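AAR187Cp (Eremothecium gossypii, PDB 3ZIL) probably regulates sister-chromatid cohesion by acting on cohesin, this chain being the helical Wap1 domain that forms the C-terminal part of the protein. Local coordinates at residues 20-25 / 59-64; 115-121 / 145-149; 252-257 / 298-304; 321-325 / 356-360. All coordinates share one frame; numbering follows the deposited sequence.

Interaction 1: residues 20-25 / 59-64; sequences YSEDLD and YIVKYR
One face of the Tyr59 ring lies under CB of Tyr20, which sits almost on the ring normal, 3.9 Å from the centroid of Tyr59 in a CH-pi contact. At the edge of the same ring, CD1 of Leu24 reaches CE1 of Tyr59. The two tyrosine rings themselves meet obliquely, and the Tyr20 hydroxyl turns to Asn53 and Asp55. The guanidinium of Arg64 is also a flat surface: CB of Leu24 lies over one of its faces, 3.3 Å from NH1 of Arg64, while Ser21 O and Asp25 OD1 lie at its edge. This is a helix-helix contact within an all-helical domain, where helix 20-27 packs across helix 54-72 with the short segments at 83° to each other. Both end nitrogens of Arg64 converge on a single carboxylate oxygen, Asp25 OD1 lying 3.1 Å from NH2 of Arg64. NH2 arrives nearly along the C-O bond of Asp25, whereas NH1 comes from above the carboxylate plane. NH1 of Arg64 also gives a weak bond to Ser21 O at 3.0 Å. A bend at chi3 of Arg64 (65°) turns the guanidinium onto this site, and Glu67 supplies a second carboxylate to NH2.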
loop_
_atom_site.group_PDB
_atom_site.type_symbol
_atom_site.label_atom_id
_atom_site.label_comp_id
_atom_site.label_asym_id
_atom_site.label_seq_id
_atom_site.Cartn_x
_atom_site.Cartn_y
_atom_site.Cartn_z
ATOM N N TYR A 20 25.587 -19.595 27.508
ATOM C CA TYR A 20 25.182 -18.742 26.367
ATOM C C TYR A 20 26.387 -18.046 25.749
ATOM O O TYR A 20 26.542 -18.007 24.541
ATOM C CB TYR A 20 24.130 -17.718 26.783
ATOM C CG TYR A 20 22.859 -18.366 27.182
ATOM C CD1 TYR A 20 22.427 -19.548 26.570
ATOM C CD2 TYR A 20 22.077 -17.819 28.194
ATOM C CE1 TYR A 20 21.240 -20.164 26.953
ATOM C CE2 TYR A 20 20.893 -18.423 28.574
ATOM C CZ TYR A 20 20.473 -19.584 27.943
ATOM O OH TYR A 20 19.296 -20.166 28.375
ATOM N N SER A 21 27.271 -17.560 26.602
ATOM C CA SER A 21 28.420 -16.822 26.176
ATOM C C SER A 21 29.406 -17.674 25.383
ATOM O O SER A 21 29.965 -17.243 24.352
ATOM C CB SER A 21 29.065 -16.197 27.407
ATOM O OG SER A 21 30.216 -15.513 27.011
ATOM N N GLU A 22 29.582 -18.907 25.819
ATOM C CA GLU A 22 30.506 -19.812 25.134
ATOM C C GLU A 22 29.836 -20.356 23.871
ATOM O O GLU A 22 30.466 -20.440 22.814
ATOM C CB GLU A 22 31.004 -20.908 26.093
ATOM C CG GLU A 22 31.231 -22.284 25.472
ATOM C CD GLU A 22 31.624 -23.366 26.514
ATOM O OE1 GLU A 22 30.788 -23.720 27.418
ATOM O OE2 GLU A 22 32.774 -23.888 26.404
ATOM N N ASP A 23 28.554 -20.670 23.965
ATOM C CA ASP A 23 27.765 -21.042 22.790
ATOM C C ASP A 23 27.888 -20.004 21.684
ATOM O O ASP A 23 27.941 -20.370 20.521
ATOM C CB ASP A 23 26.273 -21.118 23.125
ATOM C CG ASP A 23 25.913 -22.318 23.958
ATOM O OD1 ASP A 23 26.811 -23.204 24.191
ATOM O OD2 ASP A 23 24.725 -22.332 24.375
ATOM N N LEU A 24 27.884 -18.719 22.054
ATOM C CA LEU A 24 27.821 -17.637 21.076
ATOM C C LEU A 24 29.142 -17.377 20.440
ATOM O O LEU A 24 29.204 -17.113 19.231
ATOM C CB LEU A 24 27.315 -16.359 21.700
ATOM C CG LEU A 24 25.803 -16.287 21.784
ATOM C CD1 LEU A 24 25.455 -14.812 22.012
ATOM C CD2 LEU A 24 25.082 -16.801 20.542
ATOM N N ASP A 25 30.209 -17.482 21.241
ATOM C CA ASP A 25 31.577 -17.458 20.694
ATOM C C ASP A 25 31.721 -18.532 19.638
ATOM O O ASP A 25 32.380 -18.354 18.653
ATOM C CB ASP A 25 32.634 -17.723 21.771
ATOM C CG ASP A 25 32.664 -16.651 22.828
ATOM O OD1 ASP A 25 32.121 -15.556 22.594
ATOM O OD2 ASP A 25 33.198 -16.907 23.913
ATOM N N TYR A 59 19.308 -12.762 26.789
ATOM C CA TYR A 59 20.750 -12.684 26.892
ATOM C C TYR A 59 21.389 -11.901 25.719
ATOM O O TYR A 59 22.120 -10.907 25.923
ATOM C CB TYR A 59 21.360 -14.086 27.034
ATOM C CG TYR A 59 22.856 -14.005 27.078
ATOM C CD1 TYR A 59 23.579 -14.031 25.894
ATOM C CD2 TYR A 59 23.559 -13.832 28.295
ATOM C CE1 TYR A 59 24.947 -13.908 25.883
ATOM C CE2 TYR A 59 24.962 -13.723 28.306
ATOM C CZ TYR A 59 25.641 -13.745 27.065
ATOM O OH TYR A 59 27.008 -13.648 26.918
ATOM N N ILE A 60 21.138 -12.345 24.488
ATOM C CA ILE A 60 21.629 -11.615 23.292
ATOM C C ILE A 60 21.276 -10.139 23.377
ATOM O O ILE A 60 22.114 -9.221 23.167
ATOM C CB ILE A 60 21.088 -12.258 21.983
ATOM C CG1 ILE A 60 21.679 -13.661 21.797
ATOM C CG2 ILE A 60 21.358 -11.354 20.775
ATOM C CD1 ILE A 60 20.889 -14.520 20.772
ATOM N N VAL A 61 20.033 -9.853 23.711
ATOM C CA VAL A 61 19.606 -8.473 23.519
ATOM C C VAL A 61 20.260 -7.641 24.617
ATOM O O VAL A 61 20.734 -6.516 24.351
ATOM C CB VAL A 61 18.051 -8.401 23.499
ATOM C CG1 VAL A 61 17.548 -7.011 23.842
ATOM C CG2 VAL A 61 17.547 -8.843 22.136
ATOM N N LYS A 62 20.378 -8.203 25.841
ATOM C CA LYS A 62 20.989 -7.389 26.926
ATOM C C LYS A 62 22.457 -7.173 26.808
ATOM O O LYS A 62 22.956 -6.187 27.320
ATOM C CB LYS A 62 20.788 -8.007 28.328
ATOM C CG LYS A 62 19.333 -8.144 28.748
ATOM C CD LYS A 62 19.181 -8.783 30.137
ATOM C CE LYS A 62 19.675 -7.835 31.229
ATOM N NZ LYS A 62 18.799 -7.799 32.443
ATOM N N TYR A 63 23.167 -8.155 26.267
ATOM C CA TYR A 63 24.591 -8.210 26.426
ATOM C C TYR A 63 25.365 -8.376 25.160
ATOM O O TYR A 63 26.529 -8.017 25.173
ATOM C CB TYR A 63 25.028 -9.378 27.298
ATOM C CG TYR A 63 24.462 -9.345 28.665
ATOM C CD1 TYR A 63 24.688 -8.259 29.515
ATOM C CD2 TYR A 63 23.704 -10.428 29.136
ATOM C CE1 TYR A 63 24.147 -8.234 30.787
ATOM C CE2 TYR A 63 23.201 -10.441 30.397
ATOM C CZ TYR A 63 23.437 -9.351 31.211
ATOM O OH TYR A 63 22.911 -9.377 32.446
ATOM N N ARG A 64 24.794 -9.012 24.125
ATOM C CA ARG A 64 25.553 -9.195 22.895
ATOM C C ARG A 64 24.833 -8.769 21.617
ATOM O O ARG A 64 25.072 -9.320 20.584
ATOM C CB ARG A 64 26.078 -10.657 22.829
ATOM C CG ARG A 64 26.907 -10.897 24.079
ATOM C CD ARG A 64 27.614 -12.220 24.056
ATOM N NE ARG A 64 28.597 -12.274 22.998
ATOM C CZ ARG A 64 29.369 -13.330 22.779
ATOM N NH1 ARG A 64 29.274 -14.417 23.544
ATOM N NH2 ARG A 64 30.219 -13.295 21.788
#

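Interaction 2: residues 115-121 / 145-149; sequences LATDEVF and TNTCE
Phe121 lays one face of its ring over the backbone of Asn146, with CA of Asn146 3.9 Å from the ring centroid of Phe121 and nearly on its normal, a CH-pi contact. CB of Asn146 follows along the inner end of the ring, near CG of Phe121. At the ring edge stands the hydroxyl of Thr147, its OG1 3.3 Å from CD1 of Phe121. A chi1 of 37° sets OG1 of Thr147 between its backbone N and carbonyl carbon, at the ring edge, and leaves the methyl CG2 near CE1 of Phe121, while CB meets CD2 of Leu115. Shortening Phe121 to an alanine is likely to strip the aromatic cover from the Asn146 backbone and open a gap beside Thr147. Two waters bridge the segments. The first donates to Leu115 O and Asp118 O and accepts from Thr147 OG1, 2.7 Å away; the second links Asp118 O to Cys148 N. Cys148 CA also points its hydrogen at Leu115 O, 3.3 Å away. Asn146 OD1 accepts from Glu149 N at 2.9 Å in a nearly straight bond (177°), and its ND2 donates to Glu149 OE2. The arrangement is that of a helix N-cap, Asn146 starting helix 147-158, packed against the turn that follows helix 108-116.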
loop_
_atom_site.group_PDB
_atom_site.type_symbol
_atom_site.label_atom_id
_atom_site.label_comp_id
_atom_site.label_asym_id
_atom_site.label_seq_id
_atom_site.Cartn_x
_atom_site.Cartn_y
_atom_site.Cartn_z
ATOM N N LEU A 115 14.085 -8.941 -2.168
ATOM C CA LEU A 115 13.433 -10.046 -1.528
ATOM C C LEU A 115 11.908 -9.835 -1.491
ATOM O O LEU A 115 11.112 -10.790 -1.761
ATOM C CB LEU A 115 13.904 -10.181 -0.103
ATOM C CG LEU A 115 15.303 -10.721 0.217
ATOM C CD1 LEU A 115 15.443 -10.673 1.754
ATOM C CD2 LEU A 115 15.336 -12.078 -0.420
ATOM N N ALA A 116 11.477 -8.638 -1.137
ATOM C CA ALA A 116 9.979 -8.374 -1.033
ATOM C C ALA A 116 9.138 -8.684 -2.276
ATOM O O ALA A 116 7.898 -8.924 -2.165
ATOM C CB ALA A 116 9.711 -6.949 -0.611
ATOM N N THR A 117 9.790 -8.592 -3.443
ATOM C CA THR A 117 9.168 -8.656 -4.771
ATOM C C THR A 117 9.541 -9.906 -5.585
ATOM O O THR A 117 9.232 -9.991 -6.756
ATOM C CB THR A 117 9.452 -7.363 -5.578
ATOM O OG1 THR A 117 10.839 -7.101 -5.601
ATOM C CG2 THR A 117 8.766 -6.151 -4.925
ATOM N N ASP A 118 10.156 -10.908 -4.942
ATOM C CA ASP A 118 10.452 -12.141 -5.616
ATOM C C ASP A 118 9.745 -13.329 -4.902
ATOM O O ASP A 118 10.233 -13.817 -3.864
ATOM C CB ASP A 118 11.968 -12.318 -5.629
ATOM C CG ASP A 118 12.396 -13.586 -6.331
ATOM O OD1 ASP A 118 11.559 -14.357 -6.930
ATOM O OD2 ASP A 118 13.557 -13.878 -6.179
ATOM N N GLU A 119 8.676 -13.838 -5.514
ATOM C CA GLU A 119 7.859 -14.916 -4.936
ATOM C C GLU A 119 8.505 -16.321 -5.001
ATOM O O GLU A 119 7.993 -17.272 -4.437
ATOM C CB GLU A 119 6.419 -14.992 -5.534
ATOM C CG GLU A 119 5.590 -13.696 -5.727
ATOM C CD GLU A 119 5.932 -12.931 -7.043
ATOM O OE1 GLU A 119 7.098 -12.687 -7.314
ATOM O OE2 GLU A 119 5.052 -12.476 -7.780
ATOM N N VAL A 120 9.618 -16.464 -5.664
ATOM C CA VAL A 120 10.144 -17.817 -5.830
ATOM C C VAL A 120 10.970 -18.135 -4.634
ATOM O O VAL A 120 11.854 -17.349 -4.262
ATOM C CB VAL A 120 11.083 -17.937 -7.024
ATOM C CG1 VAL A 120 10.287 -17.872 -8.321
ATOM C CG2 VAL A 120 12.285 -16.963 -6.905
ATOM N N PHE A 121 10.616 -19.209 -3.959
ATOM C CA PHE A 121 11.351 -19.606 -2.771
ATOM C C PHE A 121 11.675 -21.101 -2.881
ATOM O O PHE A 121 10.779 -21.869 -3.189
ATOM C CB PHE A 121 10.566 -19.266 -1.503
ATOM C CG PHE A 121 11.436 -19.265 -0.294
ATOM C CD1 PHE A 121 12.273 -18.196 -0.042
ATOM C CD2 PHE A 121 11.489 -20.382 0.556
ATOM C CE1 PHE A 121 13.120 -18.217 1.079
ATOM C CE2 PHE A 121 12.368 -20.418 1.618
ATOM C CZ PHE A 121 13.193 -19.348 1.873
ATOM N N THR A 145 7.116 -18.394 5.760
ATOM C CA THR A 145 8.036 -19.418 5.295
ATOM C C THR A 145 8.724 -19.080 3.958
ATOM O O THR A 145 9.339 -19.914 3.334
ATOM C CB THR A 145 7.393 -20.798 5.360
ATOM O OG1 THR A 145 6.217 -20.825 4.541
ATOM C CG2 THR A 145 7.011 -21.077 6.821
ATOM N N ASN A 146 8.684 -17.809 3.585
ATOM C CA ASN A 146 9.365 -17.403 2.422
ATOM C C ASN A 146 9.741 -15.940 2.638
ATOM O O ASN A 146 9.154 -15.238 3.518
ATOM C CB ASN A 146 8.438 -17.605 1.180
ATOM C CG ASN A 146 7.172 -16.729 1.267
ATOM O OD1 ASN A 146 7.218 -15.551 1.044
ATOM N ND2 ASN A 146 6.054 -17.323 1.624
ATOM N N THR A 147 10.720 -15.499 1.858
ATOM C CA THR A 147 11.281 -14.200 2.022
ATOM C C THR A 147 10.411 -13.114 1.377
ATOM O O THR A 147 10.470 -11.967 1.770
ATOM C CB THR A 147 12.675 -14.158 1.371
ATOM O OG1 THR A 147 12.627 -14.940 0.181
ATOM C CG2 THR A 147 13.685 -14.758 2.281
ATOM N N CYS A 148 9.589 -13.446 0.413
ATOM C CA CYS A 148 8.706 -12.396 -0.157
ATOM C C CYS A 148 7.863 -11.824 0.966
ATOM O O CYS A 148 7.909 -10.629 1.290
ATOM C CB CYS A 148 7.821 -12.970 -1.307
ATOM S SG CYS A 148 6.456 -11.813 -1.789
ATOM N N GLU A 149 7.143 -12.691 1.657
ATOM C CA GLU A 149 6.279 -12.251 2.765
ATOM C C GLU A 149 7.079 -11.786 3.986
ATOM O O GLU A 149 6.677 -10.852 4.632
ATOM C CB GLU A 149 5.333 -13.408 3.236
ATOM C CG GLU A 149 4.447 -13.919 2.104
ATOM C CD GLU A 149 3.535 -14.949 2.620
ATOM O OE1 GLU A 149 2.575 -14.608 3.272
ATOM O OE2 GLU A 149 3.868 -16.103 2.490
HETATM O O HOH W 1 12.359 -13.325 -1.991
HETATM O O HOH W 2 9.615 -15.803 -1.585
#

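Interaction 3: residues 252-257 / 298-304; sequences VRSLAM and TEELTNF
Arg253 crosses the carboxylate of Glu300 obliquely, touching it from CB as far as NE. Its CB lies 4.0 Å from OE2 of Glu300; CG meets OE1 of Glu300 and, in a different direction, the methyl CG2 of Thr298. CD meets both oxygens, 3.4 Å from OE2 of Glu300, and NE reaches OE1 of Glu300 at 3.6 Å in a long salt bridge. The arginine chain is extended from CG to NE, whereas Glu300 bends at chi2 (92°), laying its carboxylate against the aliphatic part of the arginine rather than against the guanidinium's end. OE1 sits at the edge of the guanidinium, and the two planes are 38° apart. On the carboxylate's other oxygen, the methyl CE of Met257 lies 3.3 Å from OE2 of Glu300. Behind this outer, polar layer the contact turns apolar: CG1 of Val252 touches CB of Thr298 and CD2 of Leu301, and CB of Ala256 fits against CD1 of Leu301 and 3.8 Å from CE1 of Phe304. The Phe304 ring, stacked on Phe326, carries the packing on to helix 321-336. Helix 248-261 is thus joined to the single loose helical turn 299-302 and the residues flanking it, as part of the all-helical Wap1 domain.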
loop_
_atom_site.group_PDB
_atom_site.type_symbol
_atom_site.label_atom_id
_atom_site.label_comp_id
_atom_site.label_asym_id
_atom_site.label_seq_id
_atom_site.Cartn_x
_atom_site.Cartn_y
_atom_site.Cartn_z
ATOM N N VAL A 252 -12.432 4.865 -15.110
ATOM C CA VAL A 252 -13.689 5.518 -14.826
ATOM C C VAL A 252 -14.904 4.576 -15.030
ATOM O O VAL A 252 -15.775 4.539 -14.120
ATOM C CB VAL A 252 -13.777 6.829 -15.666
ATOM C CG1 VAL A 252 -15.191 7.431 -15.638
ATOM C CG2 VAL A 252 -12.772 7.839 -15.090
ATOM N N ARG A 253 -14.990 3.809 -16.165
ATOM C CA ARG A 253 -16.164 2.894 -16.306
ATOM C C ARG A 253 -16.274 1.972 -15.146
ATOM O O ARG A 253 -17.359 1.863 -14.609
ATOM C CB ARG A 253 -16.186 1.937 -17.545
ATOM C CG ARG A 253 -15.951 2.621 -18.831
ATOM C CD ARG A 253 -16.302 1.813 -20.114
ATOM N NE ARG A 253 -16.075 2.824 -21.145
ATOM C CZ ARG A 253 -14.948 2.988 -21.846
ATOM N NH1 ARG A 253 -13.922 2.115 -21.771
ATOM N NH2 ARG A 253 -14.871 4.006 -22.687
ATOM N N SER A 254 -15.170 1.231 -14.865
ATOM C CA SER A 254 -15.124 0.289 -13.760
ATOM C C SER A 254 -15.576 0.904 -12.466
ATOM O O SER A 254 -16.439 0.322 -11.766
ATOM C CB SER A 254 -13.728 -0.311 -13.593
ATOM O OG SER A 254 -13.450 -0.936 -14.828
ATOM N N LEU A 255 -15.003 2.057 -12.136
ATOM C CA LEU A 255 -15.359 2.716 -10.891
ATOM C C LEU A 255 -16.826 3.149 -10.932
ATOM O O LEU A 255 -17.559 2.966 -9.892
ATOM C CB LEU A 255 -14.458 3.944 -10.594
ATOM C CG LEU A 255 -13.003 3.546 -10.252
ATOM C CD1 LEU A 255 -12.099 4.810 -10.352
ATOM C CD2 LEU A 255 -12.943 2.951 -8.858
ATOM N N ALA A 256 -17.275 3.714 -12.082
ATOM C CA ALA A 256 -18.678 4.190 -12.101
ATOM C C ALA A 256 -19.693 2.969 -11.998
ATOM O O ALA A 256 -20.791 3.095 -11.449
ATOM C CB ALA A 256 -18.944 5.097 -13.287
ATOM N N MET A 257 -19.281 1.774 -12.390
ATOM C CA MET A 257 -20.232 0.686 -12.366
ATOM C C MET A 257 -20.295 0.124 -10.969
ATOM O O MET A 257 -21.374 -0.071 -10.414
ATOM C CB MET A 257 -19.874 -0.392 -13.377
ATOM C CG MET A 257 -20.456 -0.043 -14.750
ATOM S SD MET A 257 -19.448 -0.824 -16.003
ATOM C CE MET A 257 -20.608 -0.939 -17.378
ATOM N N THR A 298 -16.820 10.288 -19.823
ATOM C CA THR A 298 -17.029 8.859 -20.071
ATOM C C THR A 298 -18.515 8.558 -19.867
ATOM O O THR A 298 -19.076 8.932 -18.846
ATOM C CB THR A 298 -16.116 8.006 -19.132
ATOM O OG1 THR A 298 -14.765 8.417 -19.327
ATOM C CG2 THR A 298 -16.224 6.564 -19.400
ATOM N N GLU A 299 -19.150 7.907 -20.849
ATOM C CA GLU A 299 -20.607 7.631 -20.790
ATOM C C GLU A 299 -21.152 6.954 -19.518
ATOM O O GLU A 299 -22.189 7.379 -19.035
ATOM C CB GLU A 299 -21.092 6.887 -22.051
ATOM C CG GLU A 299 -21.667 5.505 -21.777
ATOM C CD GLU A 299 -22.076 4.766 -23.036
ATOM O OE1 GLU A 299 -22.374 5.417 -24.068
ATOM O OE2 GLU A 299 -22.100 3.518 -22.984
ATOM N N GLU A 300 -20.505 5.929 -18.962
ATOM C CA GLU A 300 -21.090 5.285 -17.737
ATOM C C GLU A 300 -21.118 6.208 -16.521
ATOM O O GLU A 300 -21.881 5.958 -15.606
ATOM C CB GLU A 300 -20.399 3.944 -17.288
ATOM C CG GLU A 300 -20.795 2.703 -18.075
ATOM C CD GLU A 300 -19.847 2.465 -19.248
ATOM O OE1 GLU A 300 -19.358 3.444 -19.887
ATOM O OE2 GLU A 300 -19.554 1.278 -19.510
ATOM N N LEU A 301 -20.260 7.229 -16.486
ATOM C CA LEU A 301 -20.249 8.105 -15.333
ATOM C C LEU A 301 -21.514 8.982 -15.401
ATOM O O LEU A 301 -22.072 9.385 -14.363
ATOM C CB LEU A 301 -18.938 8.924 -15.252
ATOM C CG LEU A 301 -18.683 9.776 -14.014
ATOM C CD1 LEU A 301 -18.753 8.975 -12.732
ATOM C CD2 LEU A 301 -17.333 10.478 -14.165
ATOM N N THR A 302 -21.985 9.231 -16.623
ATOM C CA THR A 302 -23.197 10.019 -16.793
ATOM C C THR A 302 -24.448 9.230 -16.360
ATOM O O THR A 302 -25.499 9.820 -16.141
ATOM C CB THR A 302 -23.389 10.526 -18.214
ATOM O OG1 THR A 302 -23.849 9.438 -19.019
ATOM C CG2 THR A 302 -22.099 11.110 -18.804
ATOM N N ASN A 303 -24.337 7.915 -16.207
ATOM C CA ASN A 303 -25.436 7.155 -15.610
ATOM C C ASN A 303 -25.548 7.403 -14.145
ATOM O O ASN A 303 -26.427 6.826 -13.494
ATOM C CB ASN A 303 -25.216 5.689 -15.750
ATOM C CG ASN A 303 -25.310 5.243 -17.161
ATOM O OD1 ASN A 303 -25.937 5.899 -17.987
ATOM N ND2 ASN A 303 -24.655 4.146 -17.462
ATOM N N PHE A 304 -24.632 8.201 -13.599
ATOM C CA PHE A 304 -24.820 8.738 -12.239
ATOM C C PHE A 304 -26.059 9.692 -12.300
ATOM O O PHE A 304 -26.654 10.021 -11.243
ATOM C CB PHE A 304 -23.590 9.566 -11.772
ATOM C CG PHE A 304 -22.433 8.768 -11.141
ATOM C CD1 PHE A 304 -22.278 7.412 -11.327
ATOM C CD2 PHE A 304 -21.449 9.464 -10.379
ATOM C CE1 PHE A 304 -21.189 6.739 -10.751
ATOM C CE2 PHE A 304 -20.378 8.794 -9.777
ATOM C CZ PHE A 304 -20.240 7.426 -9.973
#

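Interaction 4: residues 321-325 / 356-360; sequences FVLQL and FATDV
A chi1 of -175° at Phe356 swings CG opposite the main-chain N and sends the ring across to helix 321-336. CG of Gln324, anti to the carbonyl carbon (chi1 -75°), starts an extended chain that runs from the ring centre back toward the Phe356 backbone. CB of Gln324 stands over the centre of the Phe356 ring, only 3.4 Å from its centroid, a close CH-pi contact. The amide lies above the ring plane but past its rim at CD1, tilted 20° to it, with OE1 of Gln324 3.6 Å from CD1 of Phe356. Helix 321-336 and helix 343-360 pack here within the all-helical domain, their short segments steeply inclined to each other. At the edge of the Phe356 ring, CE1 of Phe321 lies 3.6 Å from CE1 of Phe356, the two rings meeting obliquely. Val360 CG1 approaches the edge of the Phe321 ring more loosely. Without the ring, as with a serine here, CB of Gln324 and the Phe321 ring would probably lose the surface they pack on. Ile367 and Ile371 of helix 365-375 also touch Phe356, so three helices meet round this ring. On the outer side, NE2 of Gln324 comes to 3.7 Å from OD2 of Asp359.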
loop_
_atom_site.group_PDB
_atom_site.type_symbol
_atom_site.label_atom_id
_atom_site.label_comp_id
_atom_site.label_asym_id
_atom_site.label_seq_id
_atom_site.Cartn_x
_atom_site.Cartn_y
_atom_site.Cartn_z
ATOM N N PHE A 321 -21.501 12.649 4.102
ATOM C CA PHE A 321 -20.302 12.890 3.312
ATOM C C PHE A 321 -20.352 12.086 1.987
ATOM O O PHE A 321 -20.121 12.627 0.919
ATOM C CB PHE A 321 -19.089 12.484 4.130
ATOM C CG PHE A 321 -17.784 12.750 3.441
ATOM C CD1 PHE A 321 -17.322 14.053 3.291
ATOM C CD2 PHE A 321 -17.022 11.711 2.957
ATOM C CE1 PHE A 321 -16.122 14.311 2.685
ATOM C CE2 PHE A 321 -15.790 11.963 2.373
ATOM C CZ PHE A 321 -15.350 13.257 2.235
ATOM N N VAL A 322 -20.714 10.810 2.041
ATOM C CA VAL A 322 -20.731 10.045 0.791
ATOM C C VAL A 322 -21.655 10.611 -0.287
ATOM O O VAL A 322 -21.267 10.672 -1.438
ATOM C CB VAL A 322 -20.991 8.523 0.920
ATOM C CG1 VAL A 322 -20.167 7.828 -0.123
ATOM C CG2 VAL A 322 -20.596 7.974 2.254
ATOM N N LEU A 323 -22.883 11.006 0.094
ATOM C CA LEU A 323 -23.758 11.633 -0.860
ATOM C C LEU A 323 -23.212 12.956 -1.376
ATOM O O LEU A 323 -23.347 13.242 -2.553
ATOM C CB LEU A 323 -25.179 11.814 -0.293
ATOM C CG LEU A 323 -26.141 12.422 -1.316
ATOM C CD1 LEU A 323 -26.076 11.738 -2.678
ATOM C CD2 LEU A 323 -27.562 12.398 -0.770
ATOM N N GLN A 324 -22.613 13.761 -0.510
ATOM C CA GLN A 324 -21.995 15.019 -0.952
ATOM C C GLN A 324 -20.898 14.820 -1.960
ATOM O O GLN A 324 -20.795 15.546 -2.955
ATOM C CB GLN A 324 -21.445 15.749 0.268
ATOM C CG GLN A 324 -22.626 16.366 1.034
ATOM C CD GLN A 324 -22.213 16.798 2.413
ATOM O OE1 GLN A 324 -21.376 16.136 3.053
ATOM N NE2 GLN A 324 -22.779 17.908 2.892
ATOM N N LEU A 325 -20.081 13.804 -1.694
ATOM C CA LEU A 325 -18.991 13.466 -2.571
ATOM C C LEU A 325 -19.588 12.965 -3.912
ATOM O O LEU A 325 -19.127 13.315 -5.004
ATOM C CB LEU A 325 -18.186 12.357 -1.819
ATOM C CG LEU A 325 -16.816 11.979 -2.397
ATOM C CD1 LEU A 325 -16.009 13.215 -2.839
ATOM C CD2 LEU A 325 -16.065 11.068 -1.404
ATOM N N PHE A 356 -21.519 21.720 1.385
ATOM C CA PHE A 356 -20.358 20.757 1.478
ATOM C C PHE A 356 -19.045 21.529 1.549
ATOM O O PHE A 356 -18.148 21.177 2.347
ATOM C CB PHE A 356 -20.438 19.850 0.236
ATOM C CG PHE A 356 -19.427 18.702 0.181
ATOM C CD1 PHE A 356 -18.886 18.120 1.340
ATOM C CD2 PHE A 356 -19.103 18.146 -1.066
ATOM C CE1 PHE A 356 -18.005 17.038 1.247
ATOM C CE2 PHE A 356 -18.194 17.066 -1.165
ATOM C CZ PHE A 356 -17.670 16.520 -0.011
ATOM N N ALA A 357 -18.950 22.628 0.785
ATOM C CA ALA A 357 -17.796 23.519 0.851
ATOM C C ALA A 357 -17.545 24.140 2.225
ATOM O O ALA A 357 -16.401 24.233 2.673
ATOM C CB ALA A 357 -17.858 24.617 -0.207
ATOM N N THR A 358 -18.617 24.503 2.918
ATOM C CA THR A 358 -18.478 25.064 4.221
ATOM C C THR A 358 -18.021 24.021 5.201
ATOM O O THR A 358 -17.224 24.347 6.081
ATOM C CB THR A 358 -19.843 25.629 4.689
ATOM O OG1 THR A 358 -20.299 26.583 3.716
ATOM C CG2 THR A 358 -19.737 26.235 6.065
ATOM N N ASP A 359 -18.512 22.766 5.076
ATOM C CA ASP A 359 -18.011 21.669 5.951
ATOM C C ASP A 359 -16.543 21.419 5.703
ATOM O O ASP A 359 -15.736 21.502 6.663
ATOM C CB ASP A 359 -18.745 20.322 5.853
ATOM C CG ASP A 359 -20.198 20.412 6.142
ATOM O OD1 ASP A 359 -20.571 21.328 6.877
ATOM O OD2 ASP A 359 -20.983 19.566 5.621
ATOM N N VAL A 360 -16.188 21.134 4.446
ATOM C CA VAL A 360 -14.823 20.675 4.150
ATOM C C VAL A 360 -13.751 21.746 4.239
ATOM O O VAL A 360 -12.531 21.425 4.274
ATOM C CB VAL A 360 -14.672 19.981 2.758
ATOM C CG1 VAL A 360 -15.406 18.679 2.736
ATOM C CG2 VAL A 360 -15.100 20.892 1.608
#

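The four contacts follow one another along an elongated helical chain. Interaction 1 lies toward one end, about 63 Å between centres from interaction 3 and 59 Å from interaction 4, with interaction 2 between. Interactions 3 and 4 are neighbours, their nearest atoms about 7 Å apart, and share helices: Phe304 of interaction 3 packs on helix 321-336, which carries residues 321-325, and helix 272-289 touches both. These two are mostly buried, though interaction 3 has a charged pair, Arg253 and Glu300, on its outer side, whereas interaction 4 is chiefly aromatic. Interactions 1 and 2 are only partly buried; interaction 1 has a two-nitrogen salt bridge, shorter than the long one of interaction 3, and waters bridge interaction 2.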